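Local coordinates for Nitrate/nitrite binding protein NrtA (Synechocystis sp., PDB 2G29) that binds nitrate as the substrate-binding protein of the NrtABCD ABC transporter, which takes up nitrate and probably also nitrite, at residues F289-F293 against E294-D298; T141-A144 against P145-E148; F242-A246 against D247-Q251; Y100-M104 against G105-D109. All coordinates share one frame; numbering follows the deposited sequence.

Contact 1 (F289-F293 against E294-D298); sequences FKVPF and EDIID
Phe293 and Ile297 meet in a compact turn within the loop that leads from helix 276-284 to strand 303-304, where a single carbonyl is shared by two amides. Phe293 O accepts from both Ile296 N and Ile297 N, each at 2.9 Å. Just before them, Asp295 N donates to Pro292 O at 3.0 Å. With CG anti to the backbone N (chi1 180°), the Phe293 ring extends on the carbonyl side and brings one face against Ile297, whose CB rests over it, 4.0 Å from the centroid, in a CH-pi contact. CE2 of Phe293 comes within 3.6 Å of Ile297 CB. An alanine here would strip away this aromatic platform and is likely to leave the branched side chain of Ile297 poorly supported. A water accepts from Phe293 N and donates to Glu294 OE2, its oxygen 2.8 Å from OE2; the Glu294 chain, bent at chi2, reaches it. Among the buried residues the packing is apolar: Val291 CG1 lies 3.9 Å from Ile296 CG1, and Ile296 CD1 meets the Phe289 ring obliquely. The buried carboxylate of Asp295 is satisfied from helix 214-221, by Gln217 and Asn220. Val291 also rests on Trp214 of that helix, while Phe289 packs on Leu283, Phe293 on Cys280 and Gln281, and Ile296 on Cys280, all of helix 276-284, so the turn lies against both helices.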
loop_
_atom_site.group_PDB
_atom_site.type_symbol
_atom_site.label_atom_id
_atom_site.label_comp_id
_atom_site.label_asym_id
_atom_site.label_seq_id
_atom_site.Cartn_x
_atom_site.Cartn_y
_atom_site.Cartn_z
ATOM N N PHE A 289 -3.870 3.397 -16.373
ATOM C CA PHE A 289 -4.854 4.007 -15.465
ATOM C C PHE A 289 -5.975 4.765 -16.155
ATOM O O PHE A 289 -7.057 4.903 -15.578
ATOM C CB PHE A 289 -4.212 5.023 -14.497
ATOM C CG PHE A 289 -3.149 4.457 -13.586
ATOM C CD1 PHE A 289 -2.429 5.322 -12.765
ATOM C CD2 PHE A 289 -2.847 3.098 -13.559
ATOM C CE1 PHE A 289 -1.405 4.849 -11.919
ATOM C CE2 PHE A 289 -1.832 2.624 -12.719
ATOM C CZ PHE A 289 -1.123 3.505 -11.912
ATOM N N LYS A 290 -5.700 5.291 -17.353
ATOM C CA LYS A 290 -6.682 6.118 -18.057
ATOM C C LYS A 290 -7.088 7.271 -17.091
ATOM O O LYS A 290 -8.275 7.521 -16.839
ATOM C CB LYS A 290 -7.902 5.273 -18.448
ATOM C CG LYS A 290 -8.866 5.992 -19.345
ATOM C CD LYS A 290 -8.134 6.714 -20.435
ATOM C CE LYS A 290 -9.100 7.514 -21.292
ATOM N NZ LYS A 290 -8.363 8.465 -22.186
ATOM N N VAL A 291 -6.069 7.970 -16.591
ATOM C CA VAL A 291 -6.206 9.070 -15.632
ATOM C C VAL A 291 -5.410 10.267 -16.165
ATOM O O VAL A 291 -4.323 10.077 -16.676
ATOM C CB VAL A 291 -5.602 8.628 -14.242
ATOM C CG1 VAL A 291 -5.386 9.820 -13.327
ATOM C CG2 VAL A 291 -6.529 7.594 -13.555
ATOM N N PRO A 292 -5.962 11.483 -16.093
ATOM C CA PRO A 292 -5.201 12.646 -16.588
ATOM C C PRO A 292 -3.797 12.701 -15.982
ATOM O O PRO A 292 -3.639 12.474 -14.782
ATOM C CB PRO A 292 -6.056 13.852 -16.167
ATOM C CG PRO A 292 -7.083 13.266 -15.184
ATOM C CD PRO A 292 -7.300 11.865 -15.625
ATOM N N PHE A 293 -2.793 13.018 -16.817
ATOM C CA PHE A 293 -1.395 13.165 -16.382
ATOM C C PHE A 293 -1.290 14.134 -15.183
ATOM O O PHE A 293 -0.525 13.906 -14.231
ATOM C CB PHE A 293 -0.585 13.707 -17.586
ATOM C CG PHE A 293 0.875 13.920 -17.316
ATOM C CD1 PHE A 293 1.777 12.855 -17.377
ATOM C CD2 PHE A 293 1.360 15.207 -17.023
ATOM C CE1 PHE A 293 3.159 13.066 -17.152
ATOM C CE2 PHE A 293 2.728 15.427 -16.797
ATOM C CZ PHE A 293 3.633 14.338 -16.861
ATOM N N GLU A 294 -2.102 15.197 -15.228
ATOM C CA GLU A 294 -2.129 16.210 -14.181
ATOM C C GLU A 294 -2.524 15.721 -12.784
ATOM O O GLU A 294 -2.220 16.368 -11.794
ATOM C CB GLU A 294 -3.069 17.358 -14.581
ATOM C CG GLU A 294 -2.491 18.302 -15.660
ATOM C CD GLU A 294 -2.455 17.710 -17.047
ATOM O OE1 GLU A 294 -1.700 18.270 -17.881
ATOM O OE2 GLU A 294 -3.168 16.721 -17.353
ATOM N N ASP A 295 -3.215 14.599 -12.724
ATOM C CA ASP A 295 -3.614 14.043 -11.439
ATOM C C ASP A 295 -2.532 13.123 -10.895
ATOM O O ASP A 295 -2.633 12.649 -9.747
ATOM C CB ASP A 295 -4.899 13.222 -11.573
ATOM C CG ASP A 295 -6.099 14.068 -11.951
ATOM O OD1 ASP A 295 -6.075 15.287 -11.730
ATOM O OD2 ASP A 295 -7.074 13.511 -12.458
ATOM N N ILE A 296 -1.488 12.867 -11.680
ATOM C CA ILE A 296 -0.437 11.957 -11.259
ATOM C C ILE A 296 0.930 12.616 -11.037
ATOM O O ILE A 296 1.600 12.363 -10.029
ATOM C CB ILE A 296 -0.207 10.838 -12.321
ATOM C CG1 ILE A 296 -1.545 10.312 -12.855
ATOM C CG2 ILE A 296 0.602 9.665 -11.719
ATOM C CD1 ILE A 296 -1.360 9.231 -13.930
ATOM N N ILE A 297 1.339 13.458 -11.989
ATOM C CA ILE A 297 2.694 14.012 -11.943
ATOM C C ILE A 297 3.114 14.798 -10.719
ATOM O O ILE A 297 4.196 14.538 -10.165
ATOM C CB ILE A 297 2.962 14.845 -13.233
ATOM C CG1 ILE A 297 4.448 15.238 -13.330
ATOM C CG2 ILE A 297 2.119 16.109 -13.226
ATOM C CD1 ILE A 297 5.382 14.068 -13.443
ATOM N N ASP A 298 2.283 15.736 -10.257
ATOM C CA ASP A 298 2.745 16.538 -9.133
ATOM C C ASP A 298 3.114 15.726 -7.890
ATOM O O ASP A 298 4.159 15.964 -7.291
ATOM C CB ASP A 298 1.728 17.614 -8.772
ATOM C CG ASP A 298 1.707 18.746 -9.788
ATOM O OD1 ASP A 298 2.652 18.830 -10.616
ATOM O OD2 ASP A 298 0.756 19.556 -9.754
HETATM O O HOH W 1 -3.644 14.593 -19.169
#

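Contact 2 (T141-A144 against P145-E148); sequences TDAA and PLKE
Ala143 O receives Leu146 N at 2.9 Å, the bond that closes a type I beta turn from Ala143 to Leu146. One step further, Lys147 N lies 3.0 Å from Ala144 O, to which it donates. A water donates to Ala144 O at 2.7 Å and accepts from Glu148 N, so it bridges a carbonyl and an amide that make no direct bond. The Pro145 ring sits in the bend, its CD 3.5 Å from Ala144 CB and 3.3 Å from Asp142 O. Pro145 N has no hydrogen to donate to the carbonyls before it. The residue ahead of the turn also holds it: with CG anti to the backbone N (chi1 177°), Asp142 swings its OD1 forward to accept from Ala144 N at 3.0 Å, met from above the carboxylate plane. Farther out, Leu146 and Ala143 lean on Trp174 of helix 166-177, and Lys147 NZ forms a salt bridge with Asp185 as well as a hydrogen bond to Gly179 O. The whole is an Asx turn overlapping a type I turn, an entry that leads the chain from its loop into helix 146-151.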
loop_
_atom_site.group_PDB
_atom_site.type_symbol
_atom_site.label_atom_id
_atom_site.label_comp_id
_atom_site.label_asym_id
_atom_site.label_seq_id
_atom_site.Cartn_x
_atom_site.Cartn_y
_atom_site.Cartn_z
ATOM N N THR A 141 -3.401 16.852 10.381
ATOM C CA THR A 141 -3.082 15.610 11.077
ATOM C C THR A 141 -3.864 15.459 12.377
ATOM O O THR A 141 -4.006 14.350 12.865
ATOM C CB THR A 141 -1.571 15.479 11.377
ATOM O OG1 THR A 141 -1.170 16.575 12.200
ATOM C CG2 THR A 141 -0.751 15.504 10.064
ATOM N N ASP A 142 -4.368 16.560 12.941
ATOM C CA ASP A 142 -5.167 16.460 14.174
ATOM C C ASP A 142 -6.649 16.316 13.794
ATOM O O ASP A 142 -7.324 17.266 13.409
ATOM C CB ASP A 142 -4.934 17.698 15.057
ATOM C CG ASP A 142 -5.782 17.688 16.312
ATOM O OD1 ASP A 142 -6.438 16.668 16.615
ATOM O OD2 ASP A 142 -5.807 18.725 17.017
ATOM N N ALA A 143 -7.145 15.094 13.908
ATOM C CA ALA A 143 -8.522 14.782 13.556
ATOM C C ALA A 143 -9.573 15.188 14.602
ATOM O O ALA A 143 -10.768 15.110 14.319
ATOM C CB ALA A 143 -8.630 13.259 13.277
ATOM N N ALA A 144 -9.144 15.619 15.793
ATOM C CA ALA A 144 -10.109 15.932 16.855
ATOM C C ALA A 144 -11.316 16.815 16.501
ATOM O O ALA A 144 -12.419 16.562 16.982
ATOM C CB ALA A 144 -9.375 16.505 18.074
ATOM N N PRO A 145 -11.129 17.860 15.675
ATOM C CA PRO A 145 -12.270 18.718 15.306
ATOM C C PRO A 145 -13.407 17.957 14.618
ATOM O O PRO A 145 -14.567 18.405 14.593
ATOM C CB PRO A 145 -11.646 19.771 14.385
ATOM C CG PRO A 145 -10.376 19.120 13.889
ATOM C CD PRO A 145 -9.880 18.395 15.122
ATOM N N LEU A 146 -13.096 16.799 14.049
ATOM C CA LEU A 146 -14.132 16.015 13.387
ATOM C C LEU A 146 -15.112 15.376 14.352
ATOM O O LEU A 146 -16.197 14.972 13.953
ATOM C CB LEU A 146 -13.492 14.917 12.526
ATOM C CG LEU A 146 -12.659 15.431 11.361
ATOM C CD1 LEU A 146 -12.019 14.195 10.687
ATOM C CD2 LEU A 146 -13.508 16.200 10.341
ATOM N N LYS A 147 -14.741 15.265 15.614
ATOM C CA LYS A 147 -15.620 14.616 16.581
ATOM C C LYS A 147 -17.014 15.281 16.658
ATOM O O LYS A 147 -18.048 14.620 16.478
ATOM C CB LYS A 147 -14.935 14.622 17.950
ATOM C CG LYS A 147 -15.739 13.971 19.044
ATOM C CD LYS A 147 -14.863 13.002 19.843
ATOM C CE LYS A 147 -15.667 12.282 20.890
ATOM N NZ LYS A 147 -15.712 10.826 20.621
ATOM N N GLU A 148 -17.032 16.583 16.917
ATOM C CA GLU A 148 -18.288 17.318 16.982
ATOM C C GLU A 148 -18.975 17.392 15.617
ATOM O O GLU A 148 -20.204 17.411 15.525
ATOM C CB GLU A 148 -18.059 18.738 17.494
ATOM C CG GLU A 148 -17.659 18.854 18.962
ATOM C CD GLU A 148 -17.847 20.274 19.490
ATOM O OE1 GLU A 148 -17.536 21.234 18.748
ATOM O OE2 GLU A 148 -18.304 20.431 20.649
HETATM O O HOH W 2 -14.572 17.798 18.049
#

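Contact 3 (F242-A246 against D247-Q251); sequences FGMRA and DWVDQ
Arg245 and Asp247 form the charged part of this strand-to-helix junction. Asp247 OD1 stands 2.9 Å from Arg245 NE in a salt bridge whose N-H...O bond is nearly straight. It lies almost in the guanidinium plane, yet the nitrogen meets that oxygen from above the carboxylate, and the two flat groups are turned 67° apart. Asp247 holds CG between its backbone N and carbonyl carbon (chi1 80°), which folds the carboxylate back toward Arg245. The far end of the arginine is held as well, NH1 donating to Leu80 O.

Backbone bonds start the helix. Val249 N donates to Arg245 O at 3.2 Å, Arg245 being the N-cap, and Asp250 N donates to Ala246 O at 2.9 Å. Asp250 itself turns its OD1 to the hydroxyl of Tyr116 on strand 115-120.

Strand 240-245 runs antiparallel to both its neighbours, 91-95 and 115-120, in a sheet of order 2-1-3-5-4. This is the arrangement of type II periplasmic binding proteins, in which the chain returns from the second domain to complete the first sheet. Helix 246-251 leaves that strand at once, the two local axes 81° apart.

Apolar contacts fill the angle. Met244, bent at its last torsion, lays CE over one face of the Trp248 six-membered ring, 3.7 Å from its centroid and displaced toward the rim. Its SD sits obliquely beside the same ring in a Met-aromatic contact. At the root of the chain, Met244 CB touches Val249 CG2 at 3.7 Å. Leu259 of helix 253-271 packs on both Met244 and Trp248.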
loop_
_atom_site.group_PDB
_atom_site.type_symbol
_atom_site.label_atom_id
_atom_site.label_comp_id
_atom_site.label_asym_id
_atom_site.label_seq_id
_atom_site.Cartn_x
_atom_site.Cartn_y
_atom_site.Cartn_z
ATOM N N PHE A 242 4.960 -6.766 -3.043
ATOM C CA PHE A 242 4.906 -7.598 -4.237
ATOM C C PHE A 242 4.676 -8.988 -3.611
ATOM O O PHE A 242 5.569 -9.624 -3.019
ATOM C CB PHE A 242 6.233 -7.543 -5.023
ATOM C CG PHE A 242 6.317 -8.526 -6.180
ATOM C CD1 PHE A 242 5.195 -8.939 -6.869
ATOM C CD2 PHE A 242 7.553 -9.001 -6.589
ATOM C CE1 PHE A 242 5.282 -9.812 -7.953
ATOM C CE2 PHE A 242 7.649 -9.881 -7.676
ATOM C CZ PHE A 242 6.518 -10.277 -8.342
ATOM N N GLY A 243 3.427 -9.436 -3.698
ATOM C CA GLY A 243 3.093 -10.729 -3.123
ATOM C C GLY A 243 2.811 -11.793 -4.168
ATOM O O GLY A 243 2.291 -11.482 -5.238
ATOM N N MET A 244 3.133 -13.036 -3.854
ATOM C CA MET A 244 2.851 -14.126 -4.771
ATOM C C MET A 244 2.348 -15.358 -4.040
ATOM O O MET A 244 2.627 -15.550 -2.852
ATOM C CB MET A 244 4.124 -14.500 -5.568
ATOM C CG MET A 244 4.656 -13.403 -6.517
ATOM S SD MET A 244 5.634 -14.081 -7.898
ATOM C CE MET A 244 4.284 -14.918 -8.824
ATOM N N ARG A 245 1.576 -16.183 -4.725
ATOM C CA ARG A 245 1.142 -17.463 -4.156
ATOM C C ARG A 245 2.409 -18.274 -3.859
ATOM O O ARG A 245 3.344 -18.322 -4.694
ATOM C CB ARG A 245 0.277 -18.234 -5.150
ATOM C CG ARG A 245 -1.171 -17.720 -5.183
ATOM C CD ARG A 245 -2.076 -18.493 -6.117
ATOM N NE ARG A 245 -2.079 -19.934 -5.850
ATOM C CZ ARG A 245 -3.164 -20.642 -5.591
ATOM N NH1 ARG A 245 -4.363 -20.059 -5.526
ATOM N NH2 ARG A 245 -3.055 -21.956 -5.447
ATOM N N ALA A 246 2.452 -18.896 -2.686
ATOM C CA ALA A 246 3.603 -19.685 -2.325
ATOM C C ALA A 246 3.761 -20.917 -3.180
ATOM O O ALA A 246 4.888 -21.343 -3.407
ATOM C CB ALA A 246 3.537 -20.055 -0.813
ATOM N N ASP A 247 2.659 -21.494 -3.646
ATOM C CA ASP A 247 2.787 -22.692 -4.479
ATOM C C ASP A 247 3.509 -22.364 -5.796
ATOM O O ASP A 247 4.378 -23.135 -6.258
ATOM C CB ASP A 247 1.410 -23.358 -4.734
ATOM C CG ASP A 247 0.596 -22.671 -5.836
ATOM O OD1 ASP A 247 0.435 -21.448 -5.797
ATOM O OD2 ASP A 247 0.137 -23.359 -6.789
ATOM N N TRP A 248 3.226 -21.207 -6.376
ATOM C CA TRP A 248 3.879 -20.845 -7.622
ATOM C C TRP A 248 5.379 -20.561 -7.370
ATOM O O TRP A 248 6.238 -20.986 -8.130
ATOM C CB TRP A 248 3.184 -19.623 -8.249
ATOM C CG TRP A 248 3.658 -19.293 -9.620
ATOM C CD1 TRP A 248 3.055 -19.632 -10.795
ATOM C CD2 TRP A 248 4.809 -18.504 -9.974
ATOM N NE1 TRP A 248 3.744 -19.103 -11.853
ATOM C CE2 TRP A 248 4.822 -18.400 -11.389
ATOM C CE3 TRP A 248 5.823 -17.875 -9.242
ATOM C CZ2 TRP A 248 5.806 -17.691 -12.085
ATOM C CZ3 TRP A 248 6.814 -17.170 -9.928
ATOM C CH2 TRP A 248 6.793 -17.075 -11.346
ATOM N N VAL A 249 5.714 -19.850 -6.296
ATOM C CA VAL A 249 7.105 -19.572 -5.985
ATOM C C VAL A 249 7.897 -20.837 -5.661
ATOM O O VAL A 249 9.064 -20.981 -6.092
ATOM C CB VAL A 249 7.224 -18.548 -4.806
ATOM C CG1 VAL A 249 8.694 -18.388 -4.377
ATOM C CG2 VAL A 249 6.642 -17.209 -5.264
ATOM N N ASP A 250 7.283 -21.749 -4.912
ATOM C CA ASP A 250 7.977 -22.990 -4.507
ATOM C C ASP A 250 8.188 -23.884 -5.728
ATOM O O ASP A 250 9.169 -24.624 -5.785
ATOM C CB ASP A 250 7.160 -23.779 -3.476
ATOM C CG ASP A 250 7.105 -23.116 -2.089
ATOM O OD1 ASP A 250 7.833 -22.139 -1.822
ATOM O OD2 ASP A 250 6.314 -23.614 -1.253
ATOM N N GLN A 251 7.264 -23.834 -6.684
ATOM C CA GLN A 251 7.401 -24.658 -7.892
ATOM C C GLN A 251 8.328 -24.059 -8.928
ATOM O O GLN A 251 9.014 -24.799 -9.655
ATOM C CB GLN A 251 6.037 -24.853 -8.546
ATOM C CG GLN A 251 5.242 -25.974 -7.944
ATOM C CD GLN A 251 3.846 -26.059 -8.519
ATOM O OE1 GLN A 251 3.667 -26.048 -9.739
ATOM N NE2 GLN A 251 2.845 -26.156 -7.646
#

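Contact 4 (Y100-M104 against G105-D109)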
loop_
_atom_site.group_PDB
_atom_site.type_symbol
_atom_site.label_atom_id
_atom_site.label_comp_id
_atom_site.label_asym_id
_atom_site.label_seq_id
_atom_site.Cartn_x
_atom_site.Cartn_y
_atom_site.Cartn_z
ATOM N N TYR A 100 -0.942 -11.860 4.405
ATOM C CA TYR A 100 -1.095 -12.477 5.708
ATOM C C TYR A 100 -2.547 -12.921 5.933
ATOM O O TYR A 100 -2.798 -14.046 6.351
ATOM C CB TYR A 100 -0.685 -11.488 6.806
ATOM C CG TYR A 100 0.811 -11.345 6.865
ATOM C CD1 TYR A 100 1.475 -10.289 6.224
ATOM C CD2 TYR A 100 1.574 -12.331 7.492
ATOM C CE1 TYR A 100 2.853 -10.229 6.211
ATOM C CE2 TYR A 100 2.957 -12.292 7.480
ATOM C CZ TYR A 100 3.587 -11.241 6.839
ATOM O OH TYR A 100 4.954 -11.237 6.820
ATOM N N LEU A 101 -3.498 -12.037 5.659
ATOM C CA LEU A 101 -4.906 -12.383 5.874
ATOM C C LEU A 101 -5.358 -13.522 4.947
ATOM O O LEU A 101 -6.211 -14.325 5.292
ATOM C CB LEU A 101 -5.761 -11.144 5.680
ATOM C CG LEU A 101 -5.415 -9.975 6.631
ATOM C CD1 LEU A 101 -6.062 -8.714 6.119
ATOM C CD2 LEU A 101 -5.884 -10.254 8.066
ATOM N N ILE A 102 -4.784 -13.584 3.755
ATOM C CA ILE A 102 -5.127 -14.640 2.811
ATOM C C ILE A 102 -4.446 -15.969 3.217
ATOM O O ILE A 102 -5.056 -17.045 3.142
ATOM C CB ILE A 102 -4.728 -14.240 1.369
ATOM C CG1 ILE A 102 -5.591 -13.054 0.930
ATOM C CG2 ILE A 102 -4.912 -15.431 0.433
ATOM C CD1 ILE A 102 -5.107 -12.397 -0.396
ATOM N N THR A 103 -3.189 -15.917 3.635
ATOM C CA THR A 103 -2.478 -17.133 4.069
ATOM C C THR A 103 -3.175 -17.699 5.309
ATOM O O THR A 103 -3.420 -18.910 5.413
ATOM C CB THR A 103 -1.032 -16.812 4.472
ATOM O OG1 THR A 103 -0.280 -16.412 3.304
ATOM C CG2 THR A 103 -0.386 -17.992 5.120
ATOM N N MET A 104 -3.492 -16.817 6.256
ATOM C CA MET A 104 -4.127 -17.289 7.508
ATOM C C MET A 104 -5.534 -17.759 7.227
ATOM O O MET A 104 -5.958 -18.786 7.796
ATOM C CB MET A 104 -4.134 -16.172 8.548
ATOM C CG MET A 104 -2.734 -15.803 8.947
ATOM S SD MET A 104 -2.580 -14.354 10.083
ATOM C CE MET A 104 -2.993 -15.193 11.628
ATOM N N GLY A 105 -6.250 -17.009 6.379
ATOM C CA GLY A 105 -7.579 -17.420 5.968
ATOM C C GLY A 105 -8.718 -16.499 6.360
ATOM O O GLY A 105 -9.841 -16.687 5.890
ATOM N N THR A 106 -8.448 -15.500 7.189
ATOM C CA THR A 106 -9.517 -14.636 7.672
ATOM C C THR A 106 -10.373 -13.974 6.608
ATOM O O THR A 106 -11.557 -13.785 6.837
ATOM C CB THR A 106 -8.944 -13.555 8.590
ATOM O OG1 THR A 106 -9.968 -12.663 9.046
ATOM C CG2 THR A 106 -7.957 -12.801 7.900
ATOM N N VAL A 107 -9.787 -13.634 5.452
ATOM C CA VAL A 107 -10.528 -12.959 4.393
ATOM C C VAL A 107 -10.802 -13.884 3.229
ATOM O O VAL A 107 -10.992 -13.429 2.102
ATOM C CB VAL A 107 -9.763 -11.734 3.860
ATOM C CG1 VAL A 107 -9.587 -10.697 4.959
ATOM C CG2 VAL A 107 -8.415 -12.153 3.293
ATOM N N THR A 108 -10.879 -15.183 3.500
ATOM C CA THR A 108 -11.107 -16.144 2.427
ATOM C C THR A 108 -12.326 -17.021 2.552
ATOM O O THR A 108 -12.594 -17.820 1.649
ATOM C CB THR A 108 -9.952 -17.141 2.312
ATOM O OG1 THR A 108 -9.828 -17.877 3.534
ATOM C CG2 THR A 108 -8.644 -16.411 2.042
ATOM N N ASP A 109 -13.037 -16.937 3.657
ATOM C CA ASP A 109 -14.214 -17.810 3.769
ATOM C C ASP A 109 -13.855 -19.291 3.518
ATOM O O ASP A 109 -14.308 -19.935 2.550
ATOM C CB ASP A 109 -15.303 -17.382 2.784
ATOM C CG ASP A 109 -16.646 -18.041 3.084
ATOM O OD1 ASP A 109 -17.514 -18.033 2.198
ATOM O OD2 ASP A 109 -16.835 -18.556 4.215
#
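Leu101 meets the following turn through CB, CG and its CD2 branch. Its CB lies 3.5 Å from Thr106 CG2 and 3.7 Å from Val107 CG2; CG is next, again nearest Thr106 CG2; and at the tip CD2 presses on that same methyl at 3.3 Å, a tight carbon-carbon approach. Thr106 presents the methyl because CG2 sits between its backbone N and carbonyl carbon, with OG1 anti to the N (chi1 178°). Val107 CG2 also reaches Ile102 CG1, so one methyl serves two helix residues.

These contacts close the C-terminal end of helix 97-104, which links strand 91-95 to strand 115-120, parallel to it with strand 240-245 between. Gly105 N donates to Leu101 O at 2.9 Å, and the chain then leaves the helix with positive phi (117°), where a CB would collide with Met104 O. A type I turn follows from Gly105 to Thr108. Gly105 O is gripped twice, both times from one side of the carbonyl plane, by Thr108 N at 3.0 Å and by Thr108 OG1 at 2.6 Å. That hydroxyl also bonds to Lys111 N. A valine in place of Thr108 would probably leave Gly105 O with a single grip and Lys111 N without its mate, weakening the turn. Thr108 CG2 stands 3.8 Å from Ile102 O, while Val107 O accepts from Arg77 on helix 73-82, a helix that begins with the nitrate-binding Trp73.

Overall arrangement
Followed from the N terminus, the chain meets contact 4 first, then contacts 2, 3 and 1; all are local turns in series, and none nests within or crosses another. Contact 4 bends the chain out of helix 97-104 toward strand 115-120. Contact 2 closes the end of the loop between strand 126-130 and helix 146-151, against helix 166-177. Contact 3 lies where the chain, back in the first sheet, leaves strand 240-245 for a helix; its centre is about 15 Å from that of contact 4 but about 42 Å from that of contact 2, across the molecule's centre. Contact 1 shapes the loop after helix 276-284, resting on helix 214-221.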